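Local atomic coordinates of protein (endonuclease) (Salmonella typhimurium, PDB entry 1BYR), a protein that is a small endonuclease of the PLD-like family, with a mixed beta sheet between helices and two identical subunits in the assembly. Residues 23-27 with 49-54; 104-110 with 122-128; 59-63 with 90-94. All blocks are in the same frame, centred on the assembly; numbering follows the deposited sequence.

Contact 1: 23-27 with 49-54; sequences IDSAK and AKKRGV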
loop_
_atom_site.group_PDB
_atom_site.type_symbol
_atom_site.label_atom_id
_atom_site.label_comp_id
_atom_site.label_asym_id
_atom_site.label_seq_id
_atom_site.Cartn_x
_atom_site.Cartn_y
_atom_site.Cartn_z
ATOM N N ILE A 23 8.504 -5.840 12.630
ATOM C CA ILE A 23 7.921 -5.953 13.955
ATOM C C ILE A 23 8.954 -6.516 14.932
ATOM O O ILE A 23 9.120 -6.014 16.037
ATOM C CB ILE A 23 6.653 -6.835 13.922
ATOM C CG1 ILE A 23 5.589 -6.132 13.075
ATOM C CG2 ILE A 23 6.132 -7.091 15.356
ATOM C CD1 ILE A 23 4.495 -7.065 12.571
ATOM N N ASP A 24 9.678 -7.534 14.486
ATOM C CA ASP A 24 10.711 -8.169 15.293
ATOM C C ASP A 24 11.865 -7.233 15.647
ATOM O O ASP A 24 12.610 -7.482 16.594
ATOM C CB ASP A 24 11.285 -9.368 14.550
ATOM C CG ASP A 24 10.366 -10.568 14.571
ATOM O OD1 ASP A 24 9.387 -10.580 15.359
ATOM O OD2 ASP A 24 10.634 -11.504 13.792
ATOM N N SER A 25 12.017 -6.167 14.870
ATOM C CA SER A 25 13.102 -5.208 15.091
ATOM C C SER A 25 12.802 -4.129 16.122
ATOM O O SER A 25 13.716 -3.471 16.612
ATOM C CB SER A 25 13.470 -4.516 13.779
ATOM O OG SER A 25 12.696 -3.330 13.599
ATOM N N ALA A 26 11.530 -3.935 16.433
ATOM C CA ALA A 26 11.136 -2.894 17.378
ATOM C C ALA A 26 11.742 -3.070 18.768
ATOM O O ALA A 26 11.588 -4.117 19.413
ATOM C CB ALA A 26 9.620 -2.828 17.485
ATOM N N LYS A 27 12.433 -2.029 19.223
ATOM C CA LYS A 27 13.055 -2.041 20.547
ATOM C C LYS A 27 12.304 -1.131 21.512
ATOM O O LYS A 27 12.380 -1.311 22.716
ATOM C CB LYS A 27 14.513 -1.577 20.463
ATOM C CG LYS A 27 15.348 -2.282 19.399
ATOM C CD LYS A 27 15.606 -3.734 19.752
ATOM C CE LYS A 27 16.765 -4.308 18.925
ATOM N NZ LYS A 27 16.594 -4.166 17.440
ATOM N N ALA A 49 6.437 -8.676 20.661
ATOM C CA ALA A 49 7.058 -7.361 20.794
ATOM C C ALA A 49 6.672 -6.766 22.148
ATOM O O ALA A 49 7.519 -6.263 22.887
ATOM C CB ALA A 49 6.594 -6.437 19.669
ATOM N N LYS A 50 5.388 -6.817 22.470
ATOM C CA LYS A 50 4.906 -6.306 23.757
ATOM C C LYS A 50 5.667 -6.974 24.916
ATOM O O LYS A 50 6.153 -6.305 25.825
ATOM C CB LYS A 50 3.403 -6.583 23.890
ATOM C CG LYS A 50 2.798 -6.165 25.221
ATOM C CD LYS A 50 2.445 -4.689 25.221
ATOM C CE LYS A 50 1.886 -4.265 26.569
ATOM N NZ LYS A 50 2.297 -5.224 27.635
ATOM N N LYS A 51 5.777 -8.296 24.866
ATOM C CA LYS A 51 6.485 -9.059 25.889
ATOM C C LYS A 51 7.933 -8.594 26.007
ATOM O O LYS A 51 8.532 -8.653 27.075
ATOM C CB LYS A 51 6.439 -10.556 25.558
ATOM C CG LYS A 51 5.072 -11.176 25.750
ATOM C CD LYS A 51 5.114 -12.678 25.493
ATOM C CE LYS A 51 3.755 -13.331 25.751
ATOM N NZ LYS A 51 3.534 -14.584 24.950
ATOM N N ARG A 52 8.491 -8.119 24.906
ATOM C CA ARG A 52 9.857 -7.604 24.899
ATOM C C ARG A 52 9.894 -6.236 25.590
ATOM O O ARG A 52 10.961 -5.696 25.831
ATOM C CB ARG A 52 10.358 -7.418 23.456
ATOM C CG ARG A 52 11.005 -8.629 22.832
ATOM C CD ARG A 52 12.012 -8.221 21.759
ATOM N NE ARG A 52 11.480 -7.267 20.786
ATOM C CZ ARG A 52 10.646 -7.591 19.801
ATOM N NH1 ARG A 52 10.236 -8.848 19.656
ATOM N NH2 ARG A 52 10.242 -6.664 18.941
ATOM N N GLY A 53 8.726 -5.675 25.888
ATOM C CA GLY A 53 8.681 -4.363 26.506
ATOM C C GLY A 53 8.330 -3.249 25.525
ATOM O O GLY A 53 8.202 -2.083 25.911
ATOM N N VAL A 54 8.151 -3.592 24.252
ATOM C CA VAL A 54 7.830 -2.583 23.244
ATOM C C VAL A 54 6.454 -1.953 23.445
ATOM O O VAL A 54 5.476 -2.645 23.734
ATOM C CB VAL A 54 7.899 -3.176 21.823
ATOM C CG1 VAL A 54 7.397 -2.152 20.804
ATOM C CG2 VAL A 54 9.334 -3.601 21.505
HETATM O O HOH W 1 8.346 -9.148 17.527
HETATM O O HOH W 2 12.485 -4.044 23.613
#

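Contact 2: 104-110 with 122-128; sequences TVETGSF and ENAVVIW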
loop_
_atom_site.group_PDB
_atom_site.type_symbol
_atom_site.label_atom_id
_atom_site.label_comp_id
_atom_site.label_asym_id
_atom_site.label_seq_id
_atom_site.Cartn_x
_atom_site.Cartn_y
_atom_site.Cartn_z
ATOM N N THR A 104 11.152 4.266 11.668
ATOM C CA THR A 104 11.002 3.325 10.564
ATOM C C THR A 104 9.545 3.146 10.169
ATOM O O THR A 104 8.657 3.141 11.023
ATOM C CB THR A 104 11.633 1.967 10.927
ATOM O OG1 THR A 104 13.062 2.089 10.829
ATOM C CG2 THR A 104 11.151 0.864 9.997
ATOM N N VAL A 105 9.284 3.010 8.868
ATOM C CA VAL A 105 7.915 2.863 8.379
ATOM C C VAL A 105 7.740 1.723 7.386
ATOM O O VAL A 105 8.433 1.660 6.368
ATOM C CB VAL A 105 7.419 4.184 7.655
ATOM C CG1 VAL A 105 5.976 3.991 7.110
ATOM C CG2 VAL A 105 7.483 5.378 8.607
ATOM N N GLU A 106 6.824 0.813 7.694
ATOM C CA GLU A 106 6.515 -0.275 6.782
ATOM C C GLU A 106 5.207 0.171 6.144
ATOM O O GLU A 106 4.344 0.717 6.837
ATOM C CB GLU A 106 6.258 -1.588 7.551
ATOM C CG GLU A 106 5.891 -2.792 6.669
ATOM C CD GLU A 106 4.418 -2.840 6.293
ATOM O OE1 GLU A 106 3.579 -2.376 7.089
ATOM O OE2 GLU A 106 4.099 -3.343 5.192
ATOM N N THR A 107 5.061 -0.023 4.833
ATOM C CA THR A 107 3.815 0.335 4.158
ATOM C C THR A 107 3.770 -0.376 2.821
ATOM O O THR A 107 4.703 -1.103 2.478
ATOM C CB THR A 107 3.650 1.858 3.957
ATOM O OG1 THR A 107 2.310 2.119 3.523
ATOM C CG2 THR A 107 4.634 2.388 2.901
ATOM N N GLY A 108 2.683 -0.200 2.072
ATOM C CA GLY A 108 2.549 -0.871 0.788
ATOM C C GLY A 108 1.122 -1.343 0.570
ATOM O O GLY A 108 0.193 -0.789 1.143
ATOM N N SER A 109 0.930 -2.360 -0.268
ATOM C CA SER A 109 -0.418 -2.863 -0.517
ATOM C C SER A 109 -0.803 -3.956 0.478
ATOM O O SER A 109 -1.984 -4.182 0.741
ATOM C CB SER A 109 -0.530 -3.432 -1.935
ATOM O OG SER A 109 0.124 -4.685 -2.053
ATOM N N PHE A 110 0.215 -4.618 1.017
ATOM C CA PHE A 110 0.078 -5.745 1.948
ATOM C C PHE A 110 -0.849 -5.572 3.169
ATOM O O PHE A 110 -0.545 -4.799 4.091
ATOM C CB PHE A 110 1.498 -6.152 2.397
ATOM C CG PHE A 110 1.563 -7.386 3.283
ATOM C CD1 PHE A 110 1.457 -7.279 4.667
ATOM C CD2 PHE A 110 1.847 -8.629 2.743
ATOM C CE1 PHE A 110 1.641 -8.400 5.489
ATOM C CE2 PHE A 110 2.031 -9.753 3.571
ATOM C CZ PHE A 110 1.931 -9.634 4.930
ATOM N N GLU A 122 1.251 -8.783 -3.932
ATOM C CA GLU A 122 1.372 -7.621 -3.056
ATOM C C GLU A 122 2.814 -7.192 -2.998
ATOM O O GLU A 122 3.711 -7.892 -3.451
ATOM C CB GLU A 122 0.979 -7.944 -1.598
ATOM C CG GLU A 122 -0.264 -8.759 -1.393
ATOM C CD GLU A 122 -1.492 -7.909 -1.217
ATOM O OE1 GLU A 122 -1.398 -6.681 -1.399
ATOM O OE2 GLU A 122 -2.553 -8.476 -0.896
ATOM N N ASN A 123 3.025 -6.017 -2.417
ATOM C CA ASN A 123 4.364 -5.515 -2.191
ATOM C C ASN A 123 4.329 -4.860 -0.821
ATOM O O ASN A 123 3.319 -4.275 -0.421
ATOM C CB ASN A 123 4.776 -4.486 -3.257
ATOM C CG ASN A 123 4.027 -3.174 -3.134
ATOM O OD1 ASN A 123 2.910 -3.037 -3.632
ATOM N ND2 ASN A 123 4.623 -2.212 -2.463
ATOM N N ALA A 124 5.415 -5.011 -0.069
ATOM C CA ALA A 124 5.549 -4.367 1.221
ATOM C C ALA A 124 6.926 -3.752 1.221
ATOM O O ALA A 124 7.888 -4.382 0.770
ATOM C CB ALA A 124 5.432 -5.401 2.385
ATOM N N VAL A 125 7.027 -2.510 1.692
ATOM C CA VAL A 125 8.319 -1.861 1.779
ATOM C C VAL A 125 8.569 -1.424 3.211
ATOM O O VAL A 125 7.632 -1.100 3.955
ATOM C CB VAL A 125 8.410 -0.611 0.858
ATOM C CG1 VAL A 125 8.241 -1.030 -0.591
ATOM C CG2 VAL A 125 7.361 0.416 1.255
ATOM N N VAL A 126 9.837 -1.469 3.616
ATOM C CA VAL A 126 10.210 -1.005 4.937
ATOM C C VAL A 126 11.252 0.075 4.732
ATOM O O VAL A 126 12.333 -0.187 4.216
ATOM C CB VAL A 126 10.780 -2.135 5.829
ATOM C CG1 VAL A 126 11.228 -1.548 7.162
ATOM C CG2 VAL A 126 9.709 -3.209 6.074
ATOM N N ILE A 127 10.887 1.305 5.092
ATOM C CA ILE A 127 11.769 2.460 4.959
ATOM C C ILE A 127 12.410 2.686 6.316
ATOM O O ILE A 127 11.778 3.207 7.237
ATOM C CB ILE A 127 10.970 3.732 4.533
ATOM C CG1 ILE A 127 10.157 3.433 3.269
ATOM C CG2 ILE A 127 11.928 4.895 4.276
ATOM C CD1 ILE A 127 9.014 4.405 3.016
ATOM N N TRP A 128 13.666 2.268 6.435
ATOM C CA TRP A 128 14.413 2.374 7.681
ATOM C C TRP A 128 15.129 3.688 7.944
ATOM O O TRP A 128 15.707 4.299 7.043
ATOM C CB TRP A 128 15.489 1.290 7.749
ATOM C CG TRP A 128 15.007 -0.107 7.616
ATOM C CD1 TRP A 128 14.946 -0.855 6.469
ATOM C CD2 TRP A 128 14.602 -0.975 8.679
ATOM N NE1 TRP A 128 14.532 -2.131 6.759
ATOM C CE2 TRP A 128 14.315 -2.230 8.108
ATOM C CE3 TRP A 128 14.459 -0.807 10.061
ATOM C CZ2 TRP A 128 13.886 -3.320 8.873
ATOM C CZ3 TRP A 128 14.032 -1.889 10.816
ATOM C CH2 TRP A 128 13.760 -3.129 10.222
#

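Contact 3: 59-63 with 90-94; sequences VIDER and FPIQH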
loop_
_atom_site.group_PDB
_atom_site.type_symbol
_atom_site.label_atom_id
_atom_site.label_comp_id
_atom_site.label_asym_id
_atom_site.label_seq_id
_atom_site.Cartn_x
_atom_site.Cartn_y
_atom_site.Cartn_z
ATOM N N VAL A 59 -4.575 0.866 15.653
ATOM C CA VAL A 59 -5.894 1.379 15.274
ATOM C C VAL A 59 -6.255 0.710 13.967
ATOM O O VAL A 59 -5.492 0.774 12.999
ATOM C CB VAL A 59 -5.914 2.908 15.052
ATOM C CG1 VAL A 59 -5.943 3.602 16.385
ATOM C CG2 VAL A 59 -4.719 3.341 14.231
ATOM N N ILE A 60 -7.403 0.040 13.944
ATOM C CA ILE A 60 -7.833 -0.660 12.745
ATOM C C ILE A 60 -9.205 -0.218 12.261
ATOM O O ILE A 60 -9.967 0.402 12.999
ATOM C CB ILE A 60 -7.869 -2.179 12.999
ATOM C CG1 ILE A 60 -9.049 -2.533 13.914
ATOM C CG2 ILE A 60 -6.567 -2.610 13.655
ATOM C CD1 ILE A 60 -9.099 -4.019 14.330
ATOM N N ASP A 61 -9.504 -0.523 11.003
ATOM C CA ASP A 61 -10.789 -0.198 10.415
ATOM C C ASP A 61 -11.872 -0.991 11.136
ATOM O O ASP A 61 -11.709 -2.193 11.377
ATOM C CB ASP A 61 -10.804 -0.577 8.929
ATOM C CG ASP A 61 -12.119 -0.254 8.284
ATOM O OD1 ASP A 61 -12.402 0.944 8.113
ATOM O OD2 ASP A 61 -12.861 -1.197 7.956
ATOM N N GLU A 62 -12.978 -0.329 11.456
ATOM C CA GLU A 62 -14.071 -0.983 12.171
ATOM C C GLU A 62 -14.978 -1.875 11.337
ATOM O O GLU A 62 -15.137 -3.062 11.641
ATOM C CB GLU A 62 -14.925 0.063 12.884
ATOM C CG GLU A 62 -15.898 -0.520 13.887
ATOM C CD GLU A 62 -16.596 0.548 14.701
ATOM O OE1 GLU A 62 -15.902 1.431 15.263
ATOM O OE2 GLU A 62 -17.843 0.505 14.770
ATOM N N ARG A 63 -15.574 -1.326 10.282
ATOM C CA ARG A 63 -16.491 -2.106 9.444
ATOM C C ARG A 63 -15.922 -3.352 8.798
ATOM O O ARG A 63 -16.640 -4.334 8.611
ATOM C CB ARG A 63 -17.088 -1.224 8.350
ATOM C CG ARG A 63 -17.828 -0.006 8.851
ATOM C CD ARG A 63 -18.488 0.681 7.662
ATOM N NE ARG A 63 -18.720 -0.274 6.582
ATOM C CZ ARG A 63 -18.245 -0.152 5.348
ATOM N NH1 ARG A 63 -17.506 0.891 5.022
ATOM N NH2 ARG A 63 -18.514 -1.081 4.440
ATOM N N PHE A 90 -14.185 6.774 8.785
ATOM C CA PHE A 90 -13.883 6.804 7.362
ATOM C C PHE A 90 -14.612 5.650 6.665
ATOM O O PHE A 90 -14.754 4.563 7.242
ATOM C CB PHE A 90 -12.367 6.666 7.138
ATOM C CG PHE A 90 -11.535 7.750 7.798
ATOM C CD1 PHE A 90 -11.071 7.599 9.104
ATOM C CD2 PHE A 90 -11.192 8.903 7.103
ATOM C CE1 PHE A 90 -10.285 8.571 9.704
ATOM C CE2 PHE A 90 -10.406 9.877 7.702
ATOM C CZ PHE A 90 -9.950 9.704 9.012
ATOM N N PRO A 91 -15.130 5.871 5.439
ATOM C CA PRO A 91 -15.798 4.720 4.828
ATOM C C PRO A 91 -14.892 3.494 4.990
ATOM O O PRO A 91 -15.364 2.389 5.262
ATOM C CB PRO A 91 -15.990 5.152 3.371
ATOM C CG PRO A 91 -16.146 6.628 3.461
ATOM C CD PRO A 91 -15.214 7.068 4.584
ATOM N N ILE A 92 -13.590 3.698 4.806
ATOM C CA ILE A 92 -12.594 2.636 4.990
ATOM C C ILE A 92 -11.267 3.208 5.511
ATOM O O ILE A 92 -10.709 4.119 4.900
ATOM C CB ILE A 92 -12.255 1.881 3.660
ATOM C CG1 ILE A 92 -13.520 1.341 2.987
ATOM C CG2 ILE A 92 -11.301 0.707 3.958
ATOM C CD1 ILE A 92 -13.210 0.439 1.820
ATOM N N GLN A 93 -10.787 2.728 6.667
ATOM C CA GLN A 93 -9.475 3.150 7.171
ATOM C C GLN A 93 -8.622 2.115 6.459
ATOM O O GLN A 93 -8.355 1.030 6.983
ATOM C CB GLN A 93 -9.339 2.978 8.688
ATOM C CG GLN A 93 -8.288 3.897 9.289
ATOM C CD GLN A 93 -7.753 3.404 10.622
ATOM O OE1 GLN A 93 -6.945 2.494 10.685
ATOM N NE2 GLN A 93 -8.216 4.013 11.685
ATOM N N HIS A 94 -8.220 2.456 5.243
ATOM C CA HIS A 94 -7.477 1.555 4.359
ATOM C C HIS A 94 -5.962 1.369 4.519
ATOM O O HIS A 94 -5.384 0.492 3.867
ATOM C CB HIS A 94 -7.805 1.951 2.907
ATOM C CG HIS A 94 -7.631 0.851 1.906
ATOM N ND1 HIS A 94 -6.717 0.915 0.885
ATOM C CD2 HIS A 94 -8.243 -0.354 1.794
ATOM C CE1 HIS A 94 -6.780 -0.192 0.159
ATOM N NE2 HIS A 94 -7.694 -0.980 0.699
HETATM O O HOH W 3 -14.657 -0.316 6.155
#

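Contact 1: 23-27 with 49-54
The segments 23-27 and 49-54 draw together where helices 14-25 and 40-51 run out, with the CA atoms of Lys27 and Val54 5.9 Å apart and a Schellman motif at Gly53 turning the backbone of 49-54. In that motif Val54 N reaches back to Ala49 O and Gly53 N to Lys50 O; the positive phi of Gly53 (102°) would press a side chain against the preceding carbonyl. Arg52 carries the polar part. Bending at chi3 (-50°) brings its guanidinium to the end of helix 14-25, where NH2 gives Ala26 O a bond of 2.9 Å, nearly straight at 165°, on a lone pair in the carbonyl plane. The same oxygen takes a weak bond from NE, and NH2 makes another weak one to Ile23 O, which already accepts Ala26 N. Each face also has a neighbour toward its rim: Ala49 CA 3.4 Å above one, Asp24 O over the opposite one. A water accepts from Arg52 NH1 and donates to Asp24 OD1, so the acid and base meet through solvent. Beneath the polar layer, Ala26 CB packs 4.1 Å from Val54 CG1, and Ile23 CG2 approaches Ala49 CB. Ile23, Ala49 and Val54 also pack on Ile30 of strand 29-34, Ala26 on Val100 of strand 97-100; small or branched residues suit these buried places. A long side chain bearing several N-H groups thus gives donors to carbonyls at and just beyond the end of helix 14-25, and its positive charge probably also suits the negative end of that helix.

Contact 2: 104-110 with 122-128
Ser109 OG is gripped from two directions: it donates to Glu122 OE1 at 2.6 Å, on the anti lone pair of that oxygen, and accepts Asn123 N at 3.2 Å. Its chi1 of 74° sets the hydroxyl between its own backbone N and carbonyl carbon, from where it reaches both. Glu122 OE1 has a further partner, His94 ND1 of the second subunit, so a small hydroxyl steadies a carboxylate that also bonds across the subunit interface. Next to it, Asn123 O receives Ser109 N and, weakly, Phe110 N. Gly108 lies tight against Asn123 and Ala124; a beta carbon there would collide with Asn123 O. Farther along, strands 104-108 and 122-128 are antiparallel at 164°. Val105 with Ile127 and Thr107 with Val125 are hydrogen-bonded pairs, the straightest bond running from Val125 N to Thr107 O (2.8 Å, 178°). Thr107 CG2 and Val125 CG2 lie side by side at 3.7 Å, on the same face as Val105 and Ile127, whose side chains meet helix 131-146; beta-branched residues suit this buried face. On the other, under helix 14-25, the side chains of Glu106 and Val126 cross at about a right angle, CG of the first 3.9 Å from CG2 of the second, so the aliphatic part of the glutamate does the packing. At the far end Thr104 CG2 and Val126 CG1 rest over one face of the Trp128 indole, 3.6 and 3.3 Å above its plane, toward its rim; Gln6 takes the ring N-H. Two inner antiparallel strands between helices, the first ending in the Gly-Ser pair that follows the HxK(x)4D signature in sequence, are characteristic of the PLD-like fold.

Contact 3: 59-63 with 90-94
Asp61 OD1 accepts the backbone N-H of Gln93 in an unusual way: the bond is almost perfectly straight (2.8 Å, 177° at the hydrogen), yet the donor stands 44° out of the carboxylate plane. With CG anti to the backbone N of Asp61 (chi1 -180°), the acid reaches past the end of strand 55-61 to the loop, while its OD2 takes Gly64 N and a water. That water also donates to Pro91 O at 2.9 Å, giving the aspartate a second, solvent-mediated hold on the loop. Arg63, bent at chi3, comes to the same carbonyl: its NH1 lies 2.6 Å from Pro91 O, near the guanidinium plane, with the water over one face. Gln93 is the centre of an inverse gamma turn, and its long chain, extended beyond CG, runs back along the strand. There its OE1 lies 3.2 Å from Val59 O, two acceptors brought close, while NE2 is turned to Asp87 OD2. An amide suits this buried site because it has a donor for Asp87. Strand 55-61 is one of the inner parallel strands of the sheet, and an aspartate at its end can accept a backbone N-H of a neighbouring loop. That loop includes His94, the first residue of the HxK(x)4D signature of PLD-like proteins.

How the contacts relate
The three contacts follow one another along the chain and neither nest nor cross. From the N terminus, contact 1 closes the loop through strand 29-34 and joins helices 14-25 and 40-51. Strand 55-61 follows, and contact 3 closes the excursion through helix 68-79 and strand 84-87. Contact 2 comes last, pairing inner strands across the short helix 114-118. Contacts 1 and 3 lie on opposite sides of the chain's centre, while contacts 1 and 2 touch, with Ser25 OG 3.4 Å from Trp128 CZ3. Contacts 2 and 3 both reach the one sheet and the second subunit; their nearest atoms are about 6 Å apart.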